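Cg3027-pa (Drosophila melanogaster, PDB 2VHH) probably hydrolyses N-carbamoyl-beta-alanine and its 2-methyl analogue to beta-alanine and (R)-3-amino-2-methylpropanoate, releasing ammonium and carbon dioxide in pyrimidine breakdown. Local coordinates at residues A96-V101 against A121-F126; C113-T118 against V162-I167. All blocks are in the same frame, centred on the assembly; numbering follows the deposited sequence.

Contact 1: A96-V101 against A121-F126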
loop_
_atom_site.group_PDB
_atom_site.type_symbol
_atom_site.label_atom_id
_atom_site.label_comp_id
_atom_site.label_asym_id
_atom_site.label_seq_id
_atom_site.Cartn_x
_atom_site.Cartn_y
_atom_site.Cartn_z
ATOM N N ALA C 96 4.893 0.601 58.664
ATOM C CA ALA C 96 5.875 1.601 59.064
ATOM C C ALA C 96 6.015 2.673 57.986
ATOM O O ALA C 96 6.133 3.871 58.288
ATOM C CB ALA C 96 7.214 0.938 59.341
ATOM N N ILE C 97 5.991 2.225 56.733
ATOM C CA ILE C 97 6.063 3.104 55.572
ATOM C C ILE C 97 4.754 3.882 55.415
ATOM O O ILE C 97 4.771 5.075 55.116
ATOM C CB ILE C 97 6.399 2.309 54.280
ATOM C CG1 ILE C 97 7.820 1.733 54.369
ATOM C CG2 ILE C 97 6.238 3.181 53.042
ATOM C CD1 ILE C 97 8.242 0.861 53.184
ATOM N N TRP C 98 3.628 3.204 55.632
ATOM C CA TRP C 98 2.317 3.848 55.631
ATOM C C TRP C 98 2.297 5.051 56.550
ATOM O O TRP C 98 1.959 6.144 56.120
ATOM C CB TRP C 98 1.229 2.879 56.102
ATOM C CG TRP C 98 0.631 1.980 55.059
ATOM C CD1 TRP C 98 1.091 1.750 53.794
ATOM C CD2 TRP C 98 -0.524 1.153 55.220
ATOM N NE1 TRP C 98 0.281 0.847 53.149
ATOM C CE2 TRP C 98 -0.718 0.461 54.001
ATOM C CE3 TRP C 98 -1.425 0.941 56.272
ATOM C CZ2 TRP C 98 -1.772 -0.439 53.805
ATOM C CZ3 TRP C 98 -2.479 0.052 56.077
ATOM C CH2 TRP C 98 -2.642 -0.630 54.848
ATOM N N ASN C 99 2.662 4.839 57.813
ATOM C CA ASN C 99 2.561 5.868 58.836
ATOM C C ASN C 99 3.452 7.071 58.558
ATOM O O ASN C 99 3.063 8.200 58.844
ATOM C CB ASN C 99 2.815 5.279 60.220
ATOM C CG ASN C 99 1.797 4.222 60.591
ATOM O OD1 ASN C 99 0.615 4.342 60.268
ATOM N ND2 ASN C 99 2.251 3.172 61.261
ATOM N N LYS C 100 4.629 6.832 57.988
ATOM C CA LYS C 100 5.528 7.919 57.630
ATOM C C LYS C 100 4.979 8.726 56.443
ATOM O O LYS C 100 4.952 9.960 56.482
ATOM C CB LYS C 100 6.915 7.383 57.318
ATOM C CG LYS C 100 7.970 8.457 57.204
ATOM C CD LYS C 100 9.342 7.857 56.993
ATOM C CE LYS C 100 9.436 7.118 55.678
ATOM N NZ LYS C 100 10.852 6.820 55.388
ATOM N N VAL C 101 4.531 8.025 55.402
ATOM C CA VAL C 101 3.958 8.680 54.235
ATOM C C VAL C 101 2.650 9.387 54.596
ATOM O O VAL C 101 2.343 10.432 54.029
ATOM C CB VAL C 101 3.801 7.703 53.031
ATOM C CG1 VAL C 101 3.086 8.357 51.860
ATOM C CG2 VAL C 101 5.169 7.225 52.566
ATOM N N ALA C 121 6.704 1.380 43.652
ATOM C CA ALA C 121 6.579 0.307 44.641
ATOM C C ALA C 121 6.861 0.817 46.053
ATOM O O ALA C 121 7.673 0.258 46.776
ATOM C CB ALA C 121 7.488 -0.870 44.272
ATOM N N TRP C 122 6.159 1.880 46.428
ATOM C CA TRP C 122 6.488 2.685 47.607
ATOM C C TRP C 122 6.267 1.940 48.910
ATOM O O TRP C 122 6.820 2.284 49.959
ATOM C CB TRP C 122 5.656 3.970 47.595
ATOM C CG TRP C 122 4.181 3.782 47.856
ATOM C CD1 TRP C 122 3.234 3.354 46.966
ATOM C CD2 TRP C 122 3.488 4.039 49.083
ATOM N NE1 TRP C 122 1.998 3.323 47.563
ATOM C CE2 TRP C 122 2.124 3.737 48.865
ATOM C CE3 TRP C 122 3.889 4.483 50.354
ATOM C CZ2 TRP C 122 1.158 3.873 49.868
ATOM C CZ3 TRP C 122 2.929 4.612 51.348
ATOM C CH2 TRP C 122 1.580 4.307 51.099
ATOM N N THR C 123 5.468 0.892 48.794
ATOM C CA THR C 123 4.913 0.154 49.890
ATOM C C THR C 123 5.899 -0.875 50.469
ATOM O O THR C 123 5.685 -1.406 51.569
ATOM C CB THR C 123 3.626 -0.504 49.372
ATOM O OG1 THR C 123 2.708 -0.672 50.444
ATOM C CG2 THR C 123 3.890 -1.842 48.667
ATOM N N MET C 124 6.993 -1.121 49.742
ATOM C CA MET C 124 7.899 -2.244 50.013
ATOM C C MET C 124 9.380 -1.881 49.849
ATOM O O MET C 124 9.709 -0.880 49.212
ATOM C CB MET C 124 7.560 -3.416 49.078
ATOM C CG MET C 124 7.722 -3.116 47.570
ATOM S SD MET C 124 7.169 -4.432 46.449
ATOM C CE MET C 124 8.362 -5.721 46.806
ATOM N N PRO C 125 10.280 -2.691 50.434
ATOM C CA PRO C 125 11.675 -2.626 49.985
ATOM C C PRO C 125 11.773 -3.130 48.548
ATOM O O PRO C 125 10.985 -3.984 48.146
ATOM C CB PRO C 125 12.398 -3.599 50.922
ATOM C CG PRO C 125 11.312 -4.524 51.443
ATOM C CD PRO C 125 10.085 -3.663 51.526
ATOM N N PHE C 126 12.725 -2.604 47.785
ATOM C CA PHE C 126 12.848 -2.952 46.374
ATOM C C PHE C 126 13.552 -4.298 46.237
ATOM O O PHE C 126 14.707 -4.372 45.813
ATOM C CB PHE C 126 13.597 -1.843 45.620
ATOM C CG PHE C 126 13.207 -1.711 44.163
ATOM C CD1 PHE C 126 11.983 -1.146 43.800
ATOM C CD2 PHE C 126 14.079 -2.130 43.153
ATOM C CE1 PHE C 126 11.630 -1.017 42.461
ATOM C CE2 PHE C 126 13.739 -2.000 41.810
ATOM C CZ PHE C 126 12.512 -1.441 41.461
#
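Lys100 NZ is the best-held polar atom, gripped by two partners outside the two segments, a salt bridge to Asp336 OD2 and a hydrogen bond to Ser81 O. The side of helix 90-110 turned to residues 121-126 is instead carried by Ile97, Trp98 and Val101. Ile97 and Val101, one helical turn apart, point at the type I turn Ala121-Met124. Trp122 meets them: its CG stands between the backbone N and the carbonyl carbon (chi1 70°), which swings the six-membered ring toward Ile97, Trp98 and Val101. Val101 sets CB against Trp122 CZ3 at 3.6 Å, and its CG2 branch lies 3.7 Å from Trp122 CE3. Ile97 CG2, anti to its own N, lies against Trp122 O as well as 3.8 Å from Trp122 CE3, while its CD1 tip reaches 3.8 Å from Thr123 O. On the flank, Trp98 brings CD1 to 3.7 Å from Trp122 CH2. The two indoles are tilted by 27° but slid apart, with 5.6 Å between the Trp98 five-ring and Trp122 six-ring centroids, so overlap is slight. Trp98 NE1 turns to Thr148 OG1, a weak hydrogen bond to helix 147-158. With the polar ends of Lys100 and Trp98 bonded elsewhere, the fit of apolar groups against the indole and the turn's carbonyls, rather than polar bonding, sets how helix and turn sit together.

Contact 2: C113-T118 against V162-I167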
loop_
_atom_site.group_PDB
_atom_site.type_symbol
_atom_site.label_atom_id
_atom_site.label_comp_id
_atom_site.label_asym_id
_atom_site.label_seq_id
_atom_site.Cartn_x
_atom_site.Cartn_y
_atom_site.Cartn_z
ATOM N N CYS C 113 -1.627 21.183 48.382
ATOM C CA CYS C 113 -1.548 20.334 47.189
ATOM C C CYS C 113 -2.908 19.817 46.744
ATOM O O CYS C 113 -3.819 19.688 47.551
ATOM C CB CYS C 113 -0.593 19.172 47.403
ATOM S SG CYS C 113 1.105 19.706 47.460
ATOM N N ASN C 114 -3.020 19.537 45.448
ATOM C CA ASN C 114 -4.229 19.005 44.841
ATOM C C ASN C 114 -4.006 17.594 44.335
ATOM O O ASN C 114 -4.937 16.802 44.257
ATOM C CB ASN C 114 -4.644 19.873 43.656
ATOM C CG ASN C 114 -4.777 21.330 44.017
ATOM O OD1 ASN C 114 -3.953 22.149 43.626
ATOM N ND2 ASN C 114 -5.809 21.656 44.766
ATOM N N ILE C 115 -2.769 17.308 43.945
ATOM C CA ILE C 115 -2.355 15.985 43.500
ATOM C C ILE C 115 -1.131 15.612 44.323
ATOM O O ILE C 115 -0.260 16.445 44.557
ATOM C CB ILE C 115 -1.937 15.941 41.997
ATOM C CG1 ILE C 115 -2.970 16.598 41.090
ATOM C CG2 ILE C 115 -1.734 14.514 41.537
ATOM C CD1 ILE C 115 -2.371 17.194 39.839
ATOM N N VAL C 116 -1.063 14.361 44.751
ATOM C CA VAL C 116 0.138 13.841 45.391
ATOM C C VAL C 116 0.517 12.504 44.745
ATOM O O VAL C 116 -0.354 11.693 44.413
ATOM C CB VAL C 116 -0.048 13.726 46.928
ATOM C CG1 VAL C 116 1.118 13.000 47.578
ATOM C CG2 VAL C 116 -0.205 15.107 47.548
ATOM N N CYS C 117 1.813 12.283 44.553
ATOM C CA CYS C 117 2.291 11.071 43.899
ATOM C C CYS C 117 3.445 10.426 44.642
ATOM O O CYS C 117 4.288 11.116 45.187
ATOM C CB CYS C 117 2.727 11.384 42.477
ATOM S SG CYS C 117 3.350 9.959 41.569
ATOM N N THR C 118 3.482 9.100 44.642
ATOM C CA THR C 118 4.564 8.342 45.270
ATOM C C THR C 118 5.662 7.907 44.289
ATOM O O THR C 118 5.521 8.007 43.075
ATOM C CB THR C 118 4.029 7.061 45.973
ATOM O OG1 THR C 118 3.713 6.062 44.989
ATOM C CG2 THR C 118 2.801 7.368 46.863
ATOM N N VAL C 162 -6.258 14.379 44.643
ATOM C CA VAL C 162 -5.958 13.216 43.801
ATOM C C VAL C 162 -4.677 12.576 44.325
ATOM O O VAL C 162 -3.691 13.269 44.566
ATOM C CB VAL C 162 -5.764 13.616 42.304
ATOM C CG1 VAL C 162 -5.320 12.427 41.444
ATOM C CG2 VAL C 162 -7.031 14.220 41.743
ATOM N N ILE C 163 -4.696 11.263 44.522
ATOM C CA ILE C 163 -3.506 10.538 44.952
ATOM C C ILE C 163 -3.107 9.496 43.906
ATOM O O ILE C 163 -3.918 8.667 43.500
ATOM C CB ILE C 163 -3.698 9.897 46.355
ATOM C CG1 ILE C 163 -3.984 10.997 47.383
ATOM C CG2 ILE C 163 -2.484 9.043 46.740
ATOM C CD1 ILE C 163 -4.053 10.558 48.832
ATOM N N ILE C 164 -1.862 9.571 43.457
ATOM C CA ILE C 164 -1.311 8.567 42.568
ATOM C C ILE C 164 -0.279 7.759 43.339
ATOM O O ILE C 164 0.629 8.323 43.943
ATOM C CB ILE C 164 -0.697 9.201 41.304
ATOM C CG1 ILE C 164 -1.791 9.890 40.492
ATOM C CG2 ILE C 164 -0.033 8.142 40.427
ATOM C CD1 ILE C 164 -1.294 10.861 39.453
ATOM N N HIS C 165 -0.433 6.439 43.345
ATOM C CA HIS C 165 0.557 5.594 44.002
ATOM C C HIS C 165 0.946 4.370 43.183
ATOM O O HIS C 165 0.163 3.872 42.376
ATOM C CB HIS C 165 0.112 5.205 45.413
ATOM C CG HIS C 165 -1.062 4.276 45.455
ATOM N ND1 HIS C 165 -1.015 3.055 46.093
ATOM C CD2 HIS C 165 -2.318 4.399 44.970
ATOM C CE1 HIS C 165 -2.189 2.463 45.987
ATOM N NE2 HIS C 165 -2.997 3.257 45.311
ATOM N N SER C 166 2.172 3.909 43.395
ATOM C CA SER C 166 2.732 2.808 42.634
ATOM C C SER C 166 2.956 1.595 43.549
ATOM O O SER C 166 3.653 1.693 44.561
ATOM C CB SER C 166 4.036 3.261 41.969
ATOM O OG SER C 166 4.636 2.232 41.192
ATOM N N ILE C 167 2.346 0.465 43.186
ATOM C CA ILE C 167 2.397 -0.763 43.982
ATOM C C ILE C 167 2.589 -2.011 43.121
ATOM O O ILE C 167 2.341 -1.986 41.917
ATOM C CB ILE C 167 1.078 -0.995 44.793
ATOM C CG1 ILE C 167 -0.138 -1.009 43.861
ATOM C CG2 ILE C 167 0.918 0.019 45.921
ATOM C CD1 ILE C 167 -1.111 -2.117 44.171
#
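Strands 115-118 and 162-167 run parallel, 4.7 Å apart at closest with 9° between their directions, and Val116 sits astride the pairing, giving its N to Val162 O and taking Ile164 N on its O. That second bond is nearly straight, 174° at the hydrogen and almost along the C=O axis. Val162 N to Asn114 O opens the run, and Thr118 N to Ile164 O carries it on. Past that point a side chain takes over from the backbone: Thr118 OG1, placed between its own N and carbonyl carbon (chi1 75°), accepts Ser166 N at 3.1 Å, while the CG2 branch lies 3.7 Å from His165 CB. Side chains alternate between the two faces. Ile115, Cys117, Val162 and Ile164 share one, where Cys117 SG, anti to its N, meets Ile164 CG2 at 4.0 Å, and Ile115 CG2 lies 4.2 Å from both Val162 CG1 and Ile164 CD1; Phe255 of strand 253-258 packs against this layer. Val116 and Ile163 occupy the other face, with Ile163 covered by Leu152 and Ala156 of helix 147-158. Strand 115-118, that helix and strand 162-171 form a beta-alpha-beta crossover, with the helix outside and the second sheet inside, as in the alpha-beta-beta-alpha sandwich of the carbon-nitrogen hydrolases.

How the contacts relate
The two contacts have centres 14 Å apart and interleave along the chain: helix 90-110 leads into strand 115-118, which leads out into the turn of contact 1. Beyond Thr118, Ala121 and Trp122 still lie beside strand 162-171, where Trp122 N is 3.1 Å from Ser166 O, probably a hydrogen bond. The Trp122 and His165 rings also meet, with planes at about 80°, and Trp122 NE1 is 3.4 Å from His165 ND1. One indole thus touches both the helix of contact 1 and the strand of contact 2. Glu120, against Ser166, stands where carbon-nitrogen hydrolases carry their catalytic glutamate, so the Thr118 end of contact 2 and the Ala121 end of contact 1 probably lie close to the active site.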